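Local coordinates for flagellar basal body protein (Helicobacter pylori, PDB 5NPY) that probably serves as a hook subunit of the bacterial flagellum, building the curved tube that couples the basal body to the filament, at residues 84-89 with 480-485; 150-155 with 178-183; 307-312 with 349-354; 293-298 with 311-316. One frame throughout, in Å; residues are numbered along the deposited sequence.

Interaction 1. Residues 84-89 with 480-485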
loop_
_atom_site.group_PDB
_atom_site.type_symbol
_atom_site.label_atom_id
_atom_site.label_comp_id
_atom_site.label_asym_id
_atom_site.label_seq_id
_atom_site.Cartn_x
_atom_site.Cartn_y
_atom_site.Cartn_z
ATOM N N GLU A 84 -38.715 16.225 -0.237
ATOM C CA GLU A 84 -37.685 16.512 0.754
ATOM C C GLU A 84 -37.202 15.279 1.514
ATOM O O GLU A 84 -36.004 15.161 1.784
ATOM C CB GLU A 84 -38.216 17.557 1.747
ATOM C CG GLU A 84 -37.333 17.814 2.968
ATOM C CD GLU A 84 -36.205 18.800 2.704
ATOM O OE1 GLU A 84 -35.533 18.691 1.655
ATOM O OE2 GLU A 84 -35.992 19.691 3.554
ATOM N N GLY A 85 -38.101 14.355 1.853
ATOM C CA GLY A 85 -37.796 13.219 2.708
ATOM C C GLY A 85 -36.628 12.343 2.296
ATOM O O GLY A 85 -36.328 12.209 1.102
ATOM N N GLU A 86 -35.969 11.720 3.284
ATOM C CA GLU A 86 -34.711 11.022 3.022
ATOM C C GLU A 86 -34.901 9.768 2.171
ATOM O O GLU A 86 -33.984 9.377 1.439
ATOM C CB GLU A 86 -34.016 10.676 4.338
ATOM C CG GLU A 86 -33.175 11.819 4.886
ATOM C CD GLU A 86 -31.972 12.151 4.006
ATOM O OE1 GLU A 86 -30.877 11.599 4.257
ATOM O OE2 GLU A 86 -32.122 12.964 3.066
ATOM N N PHE A 87 -36.070 9.133 2.234
ATOM C CA PHE A 87 -36.316 7.928 1.451
ATOM C C PHE A 87 -37.468 8.099 0.461
ATOM O O PHE A 87 -38.002 7.109 -0.054
ATOM C CB PHE A 87 -36.555 6.739 2.381
ATOM C CG PHE A 87 -35.322 6.296 3.100
ATOM C CD1 PHE A 87 -34.354 5.551 2.445
ATOM C CD2 PHE A 87 -35.112 6.644 4.424
ATOM C CE1 PHE A 87 -33.207 5.141 3.101
ATOM C CE2 PHE A 87 -33.967 6.243 5.087
ATOM C CZ PHE A 87 -33.008 5.489 4.425
ATOM N N HIS A 88 -37.859 9.333 0.172
ATOM C CA HIS A 88 -38.830 9.540 -0.892
ATOM C C HIS A 88 -38.161 9.299 -2.237
ATOM O O HIS A 88 -37.050 9.776 -2.480
ATOM C CB HIS A 88 -39.426 10.944 -0.805
ATOM C CG HIS A 88 -40.327 11.123 0.376
ATOM N ND1 HIS A 88 -40.786 12.353 0.790
ATOM C CD2 HIS A 88 -40.847 10.217 1.238
ATOM C CE1 HIS A 88 -41.560 12.196 1.850
ATOM N NE2 HIS A 88 -41.611 10.909 2.144
ATOM N N MET A 89 -38.824 8.533 -3.100
ATOM C CA MET A 89 -38.243 8.182 -4.387
ATOM C C MET A 89 -39.356 7.870 -5.374
ATOM O O MET A 89 -40.511 7.664 -4.992
ATOM C CB MET A 89 -37.282 6.987 -4.268
ATOM C CG MET A 89 -37.921 5.726 -3.672
ATOM S SD MET A 89 -36.716 4.402 -3.419
ATOM C CE MET A 89 -35.925 4.959 -1.907
ATOM N N ARG A 480 -22.367 10.920 7.350
ATOM C CA ARG A 480 -22.325 12.208 6.668
ATOM C C ARG A 480 -23.566 12.417 5.802
ATOM O O ARG A 480 -24.405 13.255 6.130
ATOM C CB ARG A 480 -21.046 12.343 5.839
ATOM C CG ARG A 480 -20.015 13.219 6.517
ATOM C CD ARG A 480 -18.906 13.630 5.579
ATOM N NE ARG A 480 -18.529 15.016 5.825
ATOM C CZ ARG A 480 -19.134 16.054 5.259
ATOM N NH1 ARG A 480 -20.135 15.852 4.410
ATOM N NH2 ARG A 480 -18.743 17.291 5.541
ATOM N N ASP A 481 -23.699 11.686 4.704
ATOM C CA ASP A 481 -24.840 11.846 3.818
ATOM C C ASP A 481 -25.154 10.494 3.198
ATOM O O ASP A 481 -24.384 9.539 3.323
ATOM C CB ASP A 481 -24.573 12.910 2.742
ATOM C CG ASP A 481 -23.622 12.425 1.655
ATOM O OD1 ASP A 481 -24.097 12.140 0.534
ATOM O OD2 ASP A 481 -22.403 12.327 1.925
ATOM N N MET A 482 -26.299 10.414 2.530
ATOM C CA MET A 482 -26.746 9.166 1.927
ATOM C C MET A 482 -27.066 9.378 0.454
ATOM O O MET A 482 -27.720 10.361 0.082
ATOM C CB MET A 482 -27.974 8.592 2.658
ATOM C CG MET A 482 -28.723 7.509 1.857
ATOM S SD MET A 482 -30.139 6.771 2.708
ATOM C CE MET A 482 -31.377 8.028 2.392
ATOM N N ARG A 483 -26.601 8.450 -0.378
ATOM C CA ARG A 483 -26.866 8.461 -1.808
ATOM C C ARG A 483 -27.734 7.269 -2.178
ATOM O O ARG A 483 -27.593 6.180 -1.607
ATOM C CB ARG A 483 -25.576 8.413 -2.631
ATOM C CG ARG A 483 -24.558 9.459 -2.258
ATOM C CD ARG A 483 -23.625 8.961 -1.172
ATOM N NE ARG A 483 -22.616 9.960 -0.854
ATOM C CZ ARG A 483 -21.463 10.085 -1.504
ATOM N NH1 ARG A 483 -21.176 9.263 -2.510
ATOM N NH2 ARG A 483 -20.596 11.030 -1.146
ATOM N N ILE A 484 -28.627 7.490 -3.137
ATOM C CA ILE A 484 -29.453 6.448 -3.725
ATOM C C ILE A 484 -29.325 6.618 -5.233
ATOM O O ILE A 484 -29.898 7.547 -5.811
ATOM C CB ILE A 484 -30.914 6.534 -3.278
ATOM C CG1 ILE A 484 -31.027 6.346 -1.763
ATOM C CG2 ILE A 484 -31.759 5.516 -4.026
ATOM C CD1 ILE A 484 -32.418 5.875 -1.312
ATOM N N GLU A 485 -28.566 5.731 -5.871
ATOM C CA GLU A 485 -28.313 5.816 -7.302
ATOM C C GLU A 485 -29.586 5.562 -8.097
ATOM O O GLU A 485 -30.602 5.086 -7.578
ATOM C CB GLU A 485 -27.242 4.808 -7.726
ATOM C CG GLU A 485 -25.842 5.287 -7.436
ATOM C CD GLU A 485 -25.664 6.743 -7.816
ATOM O OE1 GLU A 485 -25.800 7.067 -9.018
ATOM O OE2 GLU A 485 -25.410 7.563 -6.909
#
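Met-482 and Phe-87 carry the contact through a CH-pi and a sulfur-aromatic interaction. The thioether lies crosswise to the phenyl group, with CE of Met-482 over one ring face, displaced toward the rim, and 3.8 Å from the Phe-87 centroid. SD of Met-482 stands more obliquely, 4.2 Å from the same centroid and 47° off the normal. The side chain runs out extended, with CG anti to the backbone N (chi1 164°), and bends at chi3, which turns the terminal methyl onto the ring.

The purely apolar contacts lie further along the two strands. CD1 of Ile-484 touches CE of Met-89 at 3.7 Å, the two side chains crossing at roughly a right angle, and reaches CD1 of Phe-87 at 4.2 Å. Strands 87-89 and 480-484 belong to separate sheets, and their axes come no nearer than 10.0 Å, their directions differing by 29°, so this is packing of one sheet against another through side chains alone. Strand 489-494 borders Met-482 and strand 127-130 borders Phe-87.

No hydrogen bond or salt bridge links the segments. Glu-86 O lies 3.1 Å from CE of Met-482 and accepts a hydrogen bond from NE2 of His-559. The carboxylate of Glu-86 passes the Met-482 methyl on its way to a salt bridge with Lys-560, while Arg-483 pairs with Asp-481 within its own strand.

Interaction 2. Residues 150-155 with 178-183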
loop_
_atom_site.group_PDB
_atom_site.type_symbol
_atom_site.label_atom_id
_atom_site.label_comp_id
_atom_site.label_asym_id
_atom_site.label_seq_id
_atom_site.Cartn_x
_atom_site.Cartn_y
_atom_site.Cartn_z
ATOM N N LYS A 150 -26.752 -6.459 4.993
ATOM C CA LYS A 150 -26.544 -6.900 6.369
ATOM C C LYS A 150 -25.184 -6.445 6.878
ATOM O O LYS A 150 -24.438 -7.199 7.507
ATOM C CB LYS A 150 -26.725 -8.413 6.505
ATOM C CG LYS A 150 -28.130 -8.873 6.144
ATOM C CD LYS A 150 -28.446 -10.260 6.685
ATOM C CE LYS A 150 -29.899 -10.652 6.399
ATOM N NZ LYS A 150 -30.181 -10.770 4.931
ATOM N N LYS A 151 -24.865 -5.190 6.595
ATOM C CA LYS A 151 -23.667 -4.552 7.106
ATOM C C LYS A 151 -23.941 -3.637 8.285
ATOM O O LYS A 151 -22.991 -3.088 8.845
ATOM C CB LYS A 151 -22.979 -3.738 6.003
ATOM C CG LYS A 151 -22.573 -4.547 4.804
ATOM C CD LYS A 151 -21.357 -3.942 4.170
ATOM C CE LYS A 151 -21.696 -3.283 2.867
ATOM N NZ LYS A 151 -20.669 -2.260 2.510
ATOM N N ILE A 152 -25.199 -3.427 8.652
ATOM C CA ILE A 152 -25.553 -2.529 9.745
ATOM C C ILE A 152 -25.886 -3.378 10.960
ATOM O O ILE A 152 -26.873 -4.121 10.965
ATOM C CB ILE A 152 -26.719 -1.595 9.392
ATOM C CG1 ILE A 152 -26.266 -0.483 8.441
ATOM C CG2 ILE A 152 -27.273 -0.965 10.658
ATOM C CD1 ILE A 152 -26.181 -0.882 6.999
ATOM N N LYS A 153 -25.056 -3.257 11.991
ATOM C CA LYS A 153 -25.242 -3.930 13.269
ATOM C C LYS A 153 -25.092 -2.883 14.356
ATOM O O LYS A 153 -24.015 -2.293 14.492
ATOM C CB LYS A 153 -24.210 -5.060 13.472
ATOM C CG LYS A 153 -24.052 -6.040 12.308
ATOM C CD LYS A 153 -25.380 -6.708 11.950
ATOM C CE LYS A 153 -25.448 -7.089 10.474
ATOM N NZ LYS A 153 -26.860 -7.225 10.017
ATOM N N ASP A 154 -26.176 -2.630 15.094
ATOM C CA ASP A 154 -26.113 -1.846 16.330
ATOM C C ASP A 154 -25.831 -0.365 16.054
ATOM O O ASP A 154 -24.985 0.259 16.697
ATOM C CB ASP A 154 -25.073 -2.425 17.291
ATOM C CG ASP A 154 -25.483 -3.781 17.837
ATOM O OD1 ASP A 154 -26.588 -3.892 18.404
ATOM O OD2 ASP A 154 -24.694 -4.739 17.680
ATOM N N GLY A 155 -26.550 0.198 15.090
ATOM C CA GLY A 155 -26.269 1.568 14.697
ATOM C C GLY A 155 -24.852 1.806 14.229
ATOM O O GLY A 155 -24.369 2.938 14.299
ATOM N N GLN A 178 -33.281 -1.937 6.704
ATOM C CA GLN A 178 -33.169 -1.261 7.997
ATOM C C GLN A 178 -31.924 -0.376 7.984
ATOM O O GLN A 178 -30.798 -0.857 8.150
ATOM C CB GLN A 178 -33.118 -2.262 9.143
ATOM C CG GLN A 178 -33.130 -1.598 10.510
ATOM C CD GLN A 178 -32.756 -2.543 11.638
ATOM O OE1 GLN A 178 -32.221 -3.632 11.408
ATOM N NE2 GLN A 178 -33.036 -2.127 12.869
ATOM N N ILE A 179 -32.132 0.918 7.788
ATOM C CA ILE A 179 -31.040 1.881 7.807
ATOM C C ILE A 179 -31.333 2.891 8.906
ATOM O O ILE A 179 -32.012 3.897 8.653
ATOM C CB ILE A 179 -30.879 2.564 6.442
ATOM C CG1 ILE A 179 -30.682 1.516 5.344
ATOM C CG2 ILE A 179 -29.728 3.558 6.464
ATOM C CD1 ILE A 179 -30.699 2.088 3.954
ATOM N N PRO A 180 -30.864 2.663 10.131
ATOM C CA PRO A 180 -31.114 3.624 11.216
ATOM C C PRO A 180 -30.470 4.975 10.930
ATOM O O PRO A 180 -29.700 5.152 9.980
ATOM C CB PRO A 180 -30.491 2.956 12.449
ATOM C CG PRO A 180 -30.343 1.497 12.072
ATOM C CD PRO A 180 -30.137 1.468 10.594
ATOM N N GLN A 181 -30.790 5.943 11.795
ATOM C CA GLN A 181 -30.352 7.326 11.617
ATOM C C GLN A 181 -28.980 7.581 12.243
ATOM O O GLN A 181 -28.031 7.956 11.547
ATOM C CB GLN A 181 -31.397 8.283 12.200
ATOM C CG GLN A 181 -31.068 9.760 12.008
ATOM C CD GLN A 181 -32.209 10.677 12.400
ATOM O OE1 GLN A 181 -33.016 10.356 13.281
ATOM N NE2 GLN A 181 -32.286 11.828 11.742
ATOM N N ASP A 182 -28.867 7.407 13.559
ATOM C CA ASP A 182 -27.569 7.517 14.212
ATOM C C ASP A 182 -26.708 6.320 13.837
ATOM O O ASP A 182 -26.760 5.276 14.497
ATOM C CB ASP A 182 -27.721 7.620 15.733
ATOM C CG ASP A 182 -26.387 7.490 16.463
ATOM O OD1 ASP A 182 -25.585 8.446 16.421
ATOM O OD2 ASP A 182 -26.140 6.429 17.077
ATOM N N LEU A 183 -25.922 6.456 12.773
ATOM C CA LEU A 183 -25.046 5.390 12.306
ATOM C C LEU A 183 -23.602 5.855 12.418
ATOM O O LEU A 183 -23.212 6.838 11.777
ATOM C CB LEU A 183 -25.381 4.994 10.865
ATOM C CG LEU A 183 -26.076 3.649 10.667
ATOM C CD1 LEU A 183 -25.084 2.507 10.737
ATOM C CD2 LEU A 183 -27.133 3.462 11.718
#
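Both methyls of Leu-183 lie over one face of the carbonyl group of Gly-155: CD1 of Leu-183 is 3.6 Å from Gly-155 C, and CD2 of Leu-183 is 3.6 Å from Gly-155 CA. The CA of Leu-183 is displaced to the same side of that plane, and Asp-182 O stays nearer to it. This is loop packing within the D1 domain of the FlgE/F/G family. It takes place where the short strand 152-153 turns back toward 156-157, which in turn pairs in parallel with 184-185, just beyond Leu-183.

Ile-152 adds side-chain packing on both Pro-180 and Leu-183. Its CG2, set anti to the backbone N, meets CD of Pro-180 at 3.8 Å, the isoleucine and the proline ring sliding past each other in opposite directions. Its CG1 touches CD1 of Leu-183 at 4.0 Å, and here the two side chains cross at about a right angle. Leu-183 therefore bridges Ile-152 and Gly-155, with its CD1 touching both. Behind this cluster, Val-502 of strand 499-509 packs against Ile-152 and against Ile-179.

Gly-155 has a positive phi of 58°, a conformation that favours glycine. Its backbone also bonds to that of Thr-184. No conventional hydrogen bond links the two segments. Gly-155 O and Asp-182 O, both acceptors, approach to 3.3 Å, and a CA-H...O contact places Leu-183 CA 3.2 Å from Gly-155 O, with an angle of 150° at the hydrogen.

Interaction 3. Residues 307-312 with 349-354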
loop_
_atom_site.group_PDB
_atom_site.type_symbol
_atom_site.label_atom_id
_atom_site.label_comp_id
_atom_site.label_asym_id
_atom_site.label_seq_id
_atom_site.Cartn_x
_atom_site.Cartn_y
_atom_site.Cartn_z
ATOM N N PRO A 307 29.721 12.256 10.390
ATOM C CA PRO A 307 30.007 11.801 9.023
ATOM C C PRO A 307 31.197 10.858 9.029
ATOM O O PRO A 307 32.145 11.033 9.793
ATOM C CB PRO A 307 30.318 13.098 8.268
ATOM C CG PRO A 307 29.612 14.183 9.055
ATOM C CD PRO A 307 29.624 13.725 10.495
ATOM N N LEU A 308 31.131 9.838 8.188
ATOM C CA LEU A 308 32.150 8.807 8.152
ATOM C C LEU A 308 33.032 8.982 6.922
ATOM O O LEU A 308 32.594 9.503 5.892
ATOM C CB LEU A 308 31.514 7.404 8.170
ATOM C CG LEU A 308 30.603 7.123 9.370
ATOM C CD1 LEU A 308 30.124 5.708 9.322
ATOM C CD2 LEU A 308 31.304 7.405 10.709
ATOM N N LEU A 309 34.283 8.546 7.046
ATOM C CA LEU A 309 35.250 8.626 5.965
ATOM C C LEU A 309 35.865 7.262 5.732
ATOM O O LEU A 309 35.860 6.397 6.615
ATOM C CB LEU A 309 36.391 9.618 6.263
ATOM C CG LEU A 309 36.033 10.936 6.937
ATOM C CD1 LEU A 309 37.303 11.620 7.390
ATOM C CD2 LEU A 309 35.284 11.808 5.952
ATOM N N LEU A 310 36.414 7.099 4.529
ATOM C CA LEU A 310 37.347 6.030 4.208
ATOM C C LEU A 310 38.775 6.520 4.431
ATOM O O LEU A 310 39.076 7.712 4.298
ATOM C CB LEU A 310 37.170 5.562 2.761
ATOM C CG LEU A 310 35.793 5.013 2.392
ATOM C CD1 LEU A 310 35.771 4.637 0.911
ATOM C CD2 LEU A 310 35.409 3.812 3.253
ATOM N N GLU A 311 39.661 5.585 4.763
ATOM C CA GLU A 311 41.016 5.944 5.149
ATOM C C GLU A 311 41.992 4.897 4.641
ATOM O O GLU A 311 41.826 3.706 4.918
ATOM C CB GLU A 311 41.110 6.070 6.671
ATOM C CG GLU A 311 42.516 6.102 7.214
ATOM C CD GLU A 311 42.558 5.824 8.700
ATOM O OE1 GLU A 311 42.145 4.709 9.107
ATOM O OE2 GLU A 311 42.977 6.730 9.454
ATOM N N ILE A 312 43.005 5.339 3.905
ATOM C CA ILE A 312 44.082 4.467 3.452
ATOM C C ILE A 312 45.243 4.652 4.417
ATOM O O ILE A 312 45.826 5.736 4.504
ATOM C CB ILE A 312 44.492 4.770 2.009
ATOM C CG1 ILE A 312 43.254 4.824 1.120
ATOM C CG2 ILE A 312 45.453 3.695 1.485
ATOM C CD1 ILE A 312 43.574 5.144 -0.320
ATOM N N SER A 349 39.434 10.008 2.737
ATOM C CA SER A 349 38.475 10.439 1.734
ATOM C C SER A 349 37.629 11.593 2.270
ATOM O O SER A 349 37.729 11.979 3.442
ATOM C CB SER A 349 37.568 9.282 1.339
ATOM O OG SER A 349 36.547 9.139 2.309
ATOM N N VAL A 350 36.768 12.137 1.397
ATOM C CA VAL A 350 35.683 13.028 1.800
ATOM C C VAL A 350 34.618 12.145 2.436
ATOM O O VAL A 350 34.715 10.915 2.375
ATOM C CB VAL A 350 35.114 13.847 0.619
ATOM C CG1 VAL A 350 36.214 14.696 -0.041
ATOM C CG2 VAL A 350 34.472 12.930 -0.400
ATOM N N ALA A 351 33.606 12.756 3.054
ATOM C CA ALA A 351 32.564 11.983 3.714
ATOM C C ALA A 351 31.682 11.280 2.689
ATOM O O ALA A 351 31.489 11.757 1.564
ATOM C CB ALA A 351 31.714 12.875 4.622
ATOM N N ILE A 352 31.132 10.145 3.110
ATOM C CA ILE A 352 30.476 9.174 2.243
ATOM C C ILE A 352 28.979 9.205 2.511
ATOM O O ILE A 352 28.555 9.288 3.672
ATOM C CB ILE A 352 31.048 7.761 2.492
ATOM C CG1 ILE A 352 32.519 7.706 2.103
ATOM C CG2 ILE A 352 30.262 6.702 1.761
ATOM C CD1 ILE A 352 32.830 8.474 0.839
ATOM N N LYS A 353 28.176 9.116 1.437
ATOM C CA LYS A 353 26.725 9.056 1.553
ATOM C C LYS A 353 26.191 7.828 0.828
ATOM O O LYS A 353 26.853 7.246 -0.034
ATOM C CB LYS A 353 26.046 10.313 0.985
ATOM C CG LYS A 353 26.339 11.598 1.744
ATOM C CD LYS A 353 25.523 12.762 1.208
ATOM C CE LYS A 353 25.870 14.041 1.938
ATOM N NZ LYS A 353 25.535 15.215 1.121
ATOM N N ILE A 354 24.952 7.477 1.163
ATOM C CA ILE A 354 24.292 6.261 0.693
ATOM C C ILE A 354 22.921 6.633 0.131
ATOM O O ILE A 354 22.226 7.486 0.698
ATOM C CB ILE A 354 24.177 5.234 1.833
ATOM C CG1 ILE A 354 23.728 3.855 1.317
ATOM C CG2 ILE A 354 23.243 5.761 2.957
ATOM C CD1 ILE A 354 23.819 2.749 2.388
HETATM O O HOH W 1 29.045 10.193 6.018
#
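Ser-349 points its hydroxyl at the backbone of Leu-310, while Leu-309 lays its own side chain across the backbone of residues 349-351. OG of Ser-349 sits between the backbone N and the carbonyl carbon (chi1 81°). From there it accepts the N-H of Leu-310 at 3.0 Å and donates to Val-350 O at 2.6 Å, so both roles of the hydroxyl are filled. A side-chain oxygen thus receives an N-H that a regular strand pair would direct to a main-chain carbonyl.

CD2 of Leu-309 rests 3.5 Å from Ala-351 N and about as far from Ser-349 O, and it also reaches CB of Ala-351. Pro-307 extends this apolar strip, its CB meeting CB of Ala-351 at 3.9 Å. Leu-310 turns to the other side, where its CG approaches CG1 of Ile-352.

Strand 308-312 and the weakly bonded strand 349-351 run antiparallel, 172° between their directions, in a sheet that also includes strand 293-298, which flanks 308-312 along its other edge. Main-chain bonds hold both ends. Ser-349 N donates to Leu-310 O at 2.8 Å, almost straight at 173°, and Ile-352 N donates to Leu-308 O at 3.2 Å with a more bent angle. At this second end one water joins Leu-308 to Ile-352, accepting from Leu-308 N and donating to Ile-352 O at 2.6 Å. Phe-212 and Gln-209 of helix 209-212 pack on Leu-308.

Interaction 4. Residues 293-298 with 311-316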
loop_
_atom_site.group_PDB
_atom_site.type_symbol
_atom_site.label_atom_id
_atom_site.label_comp_id
_atom_site.label_asym_id
_atom_site.label_seq_id
_atom_site.Cartn_x
_atom_site.Cartn_y
_atom_site.Cartn_z
ATOM N N ASP A 293 45.910 -0.584 4.421
ATOM C CA ASP A 293 44.592 -0.894 4.953
ATOM C C ASP A 293 43.578 0.118 4.444
ATOM O O ASP A 293 43.835 1.326 4.472
ATOM C CB ASP A 293 44.599 -0.872 6.481
ATOM C CG ASP A 293 45.215 -2.109 7.081
ATOM O OD1 ASP A 293 45.760 -1.993 8.193
ATOM O OD2 ASP A 293 45.151 -3.191 6.450
ATOM N N LEU A 294 42.426 -0.377 3.993
ATOM C CA LEU A 294 41.264 0.454 3.692
ATOM C C LEU A 294 40.269 0.354 4.850
ATOM O O LEU A 294 39.617 -0.686 5.028
ATOM C CB LEU A 294 40.611 0.017 2.387
ATOM C CG LEU A 294 39.391 0.877 2.093
ATOM C CD1 LEU A 294 39.857 2.324 1.892
ATOM C CD2 LEU A 294 38.622 0.340 0.903
ATOM N N ASN A 295 40.146 1.436 5.627
ATOM C CA ASN A 295 39.369 1.449 6.861
ATOM C C ASN A 295 38.182 2.405 6.766
ATOM O O ASN A 295 38.234 3.424 6.069
ATOM C CB ASN A 295 40.241 1.875 8.057
ATOM C CG ASN A 295 41.359 0.881 8.364
ATOM O OD1 ASN A 295 42.507 1.274 8.579
ATOM N ND2 ASN A 295 41.024 -0.414 8.381
ATOM N N LEU A 296 37.114 2.068 7.491
ATOM C CA LEU A 296 36.033 3.000 7.798
ATOM C C LEU A 296 36.317 3.699 9.132
ATOM O O LEU A 296 36.509 3.028 10.156
ATOM C CB LEU A 296 34.699 2.265 7.862
ATOM C CG LEU A 296 33.477 3.154 8.079
ATOM C CD1 LEU A 296 33.239 3.981 6.855
ATOM C CD2 LEU A 296 32.267 2.310 8.418
ATOM N N ILE A 297 36.332 5.041 9.125
ATOM C CA ILE A 297 36.606 5.835 10.323
ATOM C C ILE A 297 35.561 6.942 10.494
ATOM O O ILE A 297 34.882 7.357 9.553
ATOM C CB ILE A 297 38.025 6.462 10.310
ATOM C CG1 ILE A 297 38.221 7.330 9.066
ATOM C CG2 ILE A 297 39.107 5.407 10.376
ATOM C CD1 ILE A 297 39.129 8.502 9.280
ATOM N N LYS A 298 35.448 7.434 11.722
ATOM C CA LYS A 298 34.610 8.595 11.993
ATOM C C LYS A 298 35.428 9.856 11.792
ATOM O O LYS A 298 36.583 9.933 12.215
ATOM C CB LYS A 298 34.058 8.570 13.414
ATOM C CG LYS A 298 33.165 7.412 13.756
ATOM C CD LYS A 298 32.764 7.544 15.219
ATOM C CE LYS A 298 31.611 6.648 15.599
ATOM N NZ LYS A 298 31.257 6.828 17.047
ATOM N N GLU A 311 39.661 5.585 4.763
ATOM C CA GLU A 311 41.016 5.944 5.149
ATOM C C GLU A 311 41.992 4.897 4.641
ATOM O O GLU A 311 41.826 3.706 4.918
ATOM C CB GLU A 311 41.110 6.070 6.671
ATOM C CG GLU A 311 42.516 6.102 7.214
ATOM C CD GLU A 311 42.558 5.824 8.700
ATOM O OE1 GLU A 311 42.145 4.709 9.107
ATOM O OE2 GLU A 311 42.977 6.730 9.454
ATOM N N ILE A 312 43.005 5.339 3.905
ATOM C CA ILE A 312 44.082 4.467 3.452
ATOM C C ILE A 312 45.243 4.652 4.417
ATOM O O ILE A 312 45.826 5.736 4.504
ATOM C CB ILE A 312 44.492 4.770 2.009
ATOM C CG1 ILE A 312 43.254 4.824 1.120
ATOM C CG2 ILE A 312 45.453 3.695 1.485
ATOM C CD1 ILE A 312 43.574 5.144 -0.320
ATOM N N ALA A 313 45.570 3.593 5.154
ATOM C CA ALA A 313 46.514 3.664 6.257
ATOM C C ALA A 313 47.595 2.607 6.097
ATOM O O ALA A 313 47.348 1.507 5.593
ATOM C CB ALA A 313 45.804 3.475 7.607
ATOM N N ASN A 314 48.805 2.961 6.529
ATOM C CA ASN A 314 49.903 2.014 6.607
ATOM C C ASN A 314 49.961 1.481 8.022
ATOM O O ASN A 314 50.143 2.276 8.956
ATOM C CB ASN A 314 51.219 2.682 6.237
ATOM C CG ASN A 314 52.406 1.740 6.342
ATOM O OD1 ASN A 314 52.255 0.569 6.671
ATOM N ND2 ASN A 314 53.596 2.250 6.040
ATOM N N PRO A 315 49.802 0.166 8.244
ATOM C CA PRO A 315 49.796 -0.345 9.621
ATOM C C PRO A 315 51.196 -0.443 10.220
ATOM O O PRO A 315 51.381 -0.198 11.417
ATOM C CB PRO A 315 49.133 -1.725 9.483
ATOM C CG PRO A 315 49.010 -1.998 7.983
ATOM C CD PRO A 315 49.731 -0.922 7.254
ATOM N N SER A 316 52.194 -0.794 9.408
ATOM C CA SER A 316 53.555 -0.872 9.916
ATOM C C SER A 316 54.135 0.522 10.146
ATOM O O SER A 316 53.639 1.528 9.633
ATOM C CB SER A 316 54.454 -1.644 8.957
ATOM O OG SER A 316 55.771 -1.701 9.476
#
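CG of Glu-311 is anti to its backbone N (chi1 166°) and the chain continues extended, while CG2 of Ile-297, its neighbour across the strands, is anti to the carbonyl carbon. The carboxylate is turned so that OE1 of Glu-311 lies 3.4 Å from CG2 of Ile-297, the two side chains crossing at about a right angle. CG1 of Ile-297 also packs against CB of Glu-311.

Asn-295 projects from the same face of the sheet as Glu-311 and crosses it at a slant. Its amide plane is turned 72° from the carboxylate of Glu-311; its OD1 and Glu-311 OE1, both acceptors, stand 3.5 Å apart without bonding. At the far end OD1 of Asp-293 touches CG of Pro-315 at 3.3 Å, just beyond the paired residues.

The backbones form an antiparallel beta hairpin. Asp-293 with Ala-313 and Asn-295 with Glu-311 are hydrogen-bonded pairs, and Leu-294 with Ile-312 between them is a non-hydrogen-bonded pair. Asp-293 N gives Ala-313 O a bond of 2.8 Å, nearly straight. Glu-311 N reaches Asn-295 O at 2.9 Å but with a bent angle of 133°.

Leu-294 and Ile-312 share the buried face, where Leu-282 and Leu-286 of helix 279-289 cover Leu-294 and Phe-322 of strand 320-325 packs on Ile-312. On the other edge of its strand, Ile-312 bonds through its backbone to Arg-347 of strand 346-364.

From the N terminus, segment 84-89 opens a loop that closes only at 480-485, so interaction 1 brings the start of the modelled chain against strand 477-484 and encloses all the others. Inside it, interaction 2 closes a short loop within the D1 region and touches interaction 1, where Phe-87 CE1 lies 4.0 Å from Ile-179 CD1. The chain passes to the other side of its centre, with interaction 3 centred about 66 Å from interaction 1. There interaction 4 pairs strands 293-298 and 308-313 as a hairpin, and interaction 3 starts on that hairpin's second strand, sharing Glu-311 and Ile-312, and adds 349-354 alongside. Interactions 3 and 4 thus tie three neighbouring strands into one sheet.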